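Local coordinates for DUF115 domain-containing protein (Magnetospirillum magneticum AMB-1, PDB 5MU5) that is a Maf-family glycosyltransferase involved in flagella formation, probably attaching sugars to flagellin, at residues A145-E151 / L178-I184. Residue numbers count along the deposited sequence, not the author numbering.
Sequences AGIHIVE and LRLNIII
Build two parallel strands, 146-150 and 180-183, with axes 4.7 Å apart and 8° from parallel, pairing I147 with L180, H148 with N181, I149 with I182 and V150 with I183. Extended backbone holds throughout both strands; A145 and R179, just ahead of them, sit near helical phi/psi. The backbone ladder zigzags: I147 N to R179 O 2.8 Å, N181 N to I147 O 2.9 Å, I149 N to N181 O 2.9 Å, I183 N to I149 O 2.7 Å, and E151 N to I183 O 2.8 Å.

Side-chain hydrogen bonds add to it. At its start, R179 NE meets A145 O at 2.8 Å, with a water bridging R179 O and A145 O. On one face, N181 ND2 donates to H148 ND1 at 3.0 Å, both chi1 angles in m; H148 NE2 bonds H123 on the neighbouring strand.

The two faces differ. One, covered by helix 166-171, is apolar (I147, I149, L180, I182), with I147 CB 3.8 Å from L180 CD1. The other, beside helix 188-202, mixes the H148-N181 pair with V150 and I183, V150 CG2 to I183 CD1 a looser 4.2 Å.

This is the edge of a four-stranded parallel sheet of order 3-2-1-4, joined through helices as in a Rossmann-like α/β domain. Since N181 donates to ND1, that nitrogen must be unprotonated, which makes H148 a neutral NE2-H tautomer able to donate to H123.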
loop_
_atom_site.group_PDB
_atom_site.type_symbol
_atom_site.label_atom_id
_atom_site.label_comp_id
_atom_site.label_asym_id
_atom_site.label_seq_id
_atom_site.Cartn_x
_atom_site.Cartn_y
_atom_site.Cartn_z
ATOM N N ALA A 145 -10.176 -20.637 -2.453
ATOM C CA ALA A 145 -11.259 -19.723 -2.166
ATOM C C ALA A 145 -11.207 -18.546 -3.146
ATOM O O ALA A 145 -12.217 -17.927 -3.389
ATOM C CB ALA A 145 -11.126 -19.210 -0.748
ATOM N N GLY A 146 -10.010 -18.225 -3.644
ATOM C CA GLY A 146 -9.772 -17.130 -4.586
ATOM C C GLY A 146 -9.161 -17.712 -5.851
ATOM O O GLY A 146 -8.169 -18.439 -5.794
ATOM N N ILE A 147 -9.791 -17.441 -6.995
ATOM C CA ILE A 147 -9.379 -18.030 -8.264
ATOM C C ILE A 147 -9.208 -16.892 -9.237
ATOM O O ILE A 147 -10.128 -16.102 -9.479
ATOM C CB ILE A 147 -10.428 -19.023 -8.785
ATOM C CG1 ILE A 147 -10.651 -20.130 -7.745
ATOM C CG2 ILE A 147 -9.980 -19.615 -10.124
ATOM C CD1 ILE A 147 -11.764 -21.089 -8.114
ATOM N N HIS A 148 -8.011 -16.819 -9.796
ATOM C CA HIS A 148 -7.609 -15.709 -10.632
ATOM C C HIS A 148 -7.045 -16.267 -11.924
ATOM O O HIS A 148 -6.042 -16.985 -11.949
ATOM C CB HIS A 148 -6.572 -14.896 -9.879
ATOM C CG HIS A 148 -6.944 -14.656 -8.456
ATOM N ND1 HIS A 148 -7.926 -13.764 -8.096
ATOM C CD2 HIS A 148 -6.496 -15.205 -7.304
ATOM C CE1 HIS A 148 -8.060 -13.761 -6.783
ATOM N NE2 HIS A 148 -7.214 -14.641 -6.282
ATOM N N ILE A 149 -7.698 -15.925 -13.010
ATOM C CA ILE A 149 -7.337 -16.481 -14.278
ATOM C C ILE A 149 -6.929 -15.351 -15.185
ATOM O O ILE A 149 -7.656 -14.398 -15.370
ATOM C CB ILE A 149 -8.523 -17.249 -14.864
ATOM C CG1 ILE A 149 -8.926 -18.368 -13.893
ATOM C CG2 ILE A 149 -8.167 -17.792 -16.241
ATOM C CD1 ILE A 149 -10.228 -19.064 -14.236
ATOM N N VAL A 150 -5.737 -15.472 -15.742
ATOM C CA VAL A 150 -5.248 -14.511 -16.675
ATOM C C VAL A 150 -5.353 -15.189 -18.013
ATOM O O VAL A 150 -4.858 -16.290 -18.170
ATOM C CB VAL A 150 -3.782 -14.178 -16.391
ATOM C CG1 VAL A 150 -3.245 -13.200 -17.421
ATOM C CG2 VAL A 150 -3.650 -13.629 -14.988
ATOM N N GLU A 151 -6.026 -14.558 -18.967
ATOM C CA GLU A 151 -6.116 -15.137 -20.304
ATOM C C GLU A 151 -6.017 -14.020 -21.299
ATOM O O GLU A 151 -6.986 -13.290 -21.498
ATOM C CB GLU A 151 -7.406 -15.907 -20.483
ATOM C CG GLU A 151 -7.580 -16.472 -21.887
ATOM C CD GLU A 151 -6.353 -17.226 -22.373
ATOM O OE1 GLU A 151 -6.215 -18.428 -22.070
ATOM O OE2 GLU A 151 -5.542 -16.620 -23.092
ATOM N N LEU A 178 -15.122 -10.699 -5.573
ATOM C CA LEU A 178 -13.671 -10.675 -5.565
ATOM C C LEU A 178 -13.032 -12.049 -5.432
ATOM O O LEU A 178 -11.823 -12.153 -5.497
ATOM C CB LEU A 178 -13.165 -9.745 -4.447
ATOM C CG LEU A 178 -13.708 -8.314 -4.617
ATOM C CD1 LEU A 178 -13.571 -7.447 -3.359
ATOM C CD2 LEU A 178 -13.059 -7.673 -5.841
ATOM N N ARG A 179 -13.813 -13.102 -5.245
ATOM C CA ARG A 179 -13.248 -14.467 -5.192
ATOM C C ARG A 179 -12.922 -15.101 -6.558
ATOM O O ARG A 179 -12.209 -16.106 -6.605
ATOM C CB ARG A 179 -14.162 -15.395 -4.407
ATOM C CG ARG A 179 -14.182 -15.080 -2.925
ATOM C CD ARG A 179 -15.135 -16.006 -2.206
ATOM N NE ARG A 179 -14.802 -17.361 -2.573
ATOM C CZ ARG A 179 -15.487 -18.432 -2.230
ATOM N NH1 ARG A 179 -16.555 -18.345 -1.473
ATOM N NH2 ARG A 179 -15.076 -19.605 -2.654
ATOM N N LEU A 180 -13.456 -14.553 -7.651
ATOM C CA LEU A 180 -13.126 -15.033 -8.987
ATOM C C LEU A 180 -12.846 -13.840 -9.858
ATOM O O LEU A 180 -13.688 -12.960 -9.997
ATOM C CB LEU A 180 -14.261 -15.817 -9.613
ATOM C CG LEU A 180 -14.010 -16.327 -11.032
ATOM C CD1 LEU A 180 -13.021 -17.461 -11.042
ATOM C CD2 LEU A 180 -15.325 -16.800 -11.645
ATOM N N ASN A 181 -11.664 -13.823 -10.444
ATOM C CA ASN A 181 -11.236 -12.745 -11.319
ATOM C C ASN A 181 -10.773 -13.345 -12.628
ATOM O O ASN A 181 -10.058 -14.340 -12.629
ATOM C CB ASN A 181 -10.067 -11.999 -10.680
ATOM C CG ASN A 181 -10.470 -11.273 -9.427
ATOM O OD1 ASN A 181 -11.078 -10.218 -9.489
ATOM N ND2 ASN A 181 -10.161 -11.846 -8.279
ATOM N N ILE A 182 -11.218 -12.771 -13.737
ATOM C CA ILE A 182 -10.743 -13.176 -15.045
ATOM C C ILE A 182 -10.118 -11.943 -15.644
ATOM O O ILE A 182 -10.767 -10.938 -15.799
ATOM C CB ILE A 182 -11.870 -13.700 -15.916
ATOM C CG1 ILE A 182 -12.454 -14.960 -15.250
ATOM C CG2 ILE A 182 -11.353 -14.000 -17.320
ATOM C CD1 ILE A 182 -13.667 -15.517 -15.953
ATOM N N ILE A 183 -8.838 -12.035 -15.968
ATOM C CA ILE A 183 -8.068 -10.903 -16.408
ATOM C C ILE A 183 -7.722 -11.122 -17.858
ATOM O O ILE A 183 -6.986 -12.031 -18.188
ATOM C CB ILE A 183 -6.802 -10.817 -15.535
ATOM C CG1 ILE A 183 -7.196 -10.524 -14.077
ATOM C CG2 ILE A 183 -5.831 -9.781 -16.071
ATOM C CD1 ILE A 183 -6.132 -10.908 -13.058
ATOM N N ILE A 184 -8.294 -10.296 -18.721
ATOM C CA ILE A 184 -8.071 -10.362 -20.154
ATOM C C ILE A 184 -7.151 -9.210 -20.527
ATOM O O ILE A 184 -7.609 -8.100 -20.796
ATOM C CB ILE A 184 -9.406 -10.219 -20.933
ATOM C CG1 ILE A 184 -10.478 -11.163 -20.383
ATOM C CG2 ILE A 184 -9.180 -10.494 -22.417
ATOM C CD1 ILE A 184 -10.109 -12.628 -20.446
HETATM O O HOH W 1 -13.575 -20.407 -4.652
HETATM O O HOH W 2 -13.448 -18.415 -6.388
#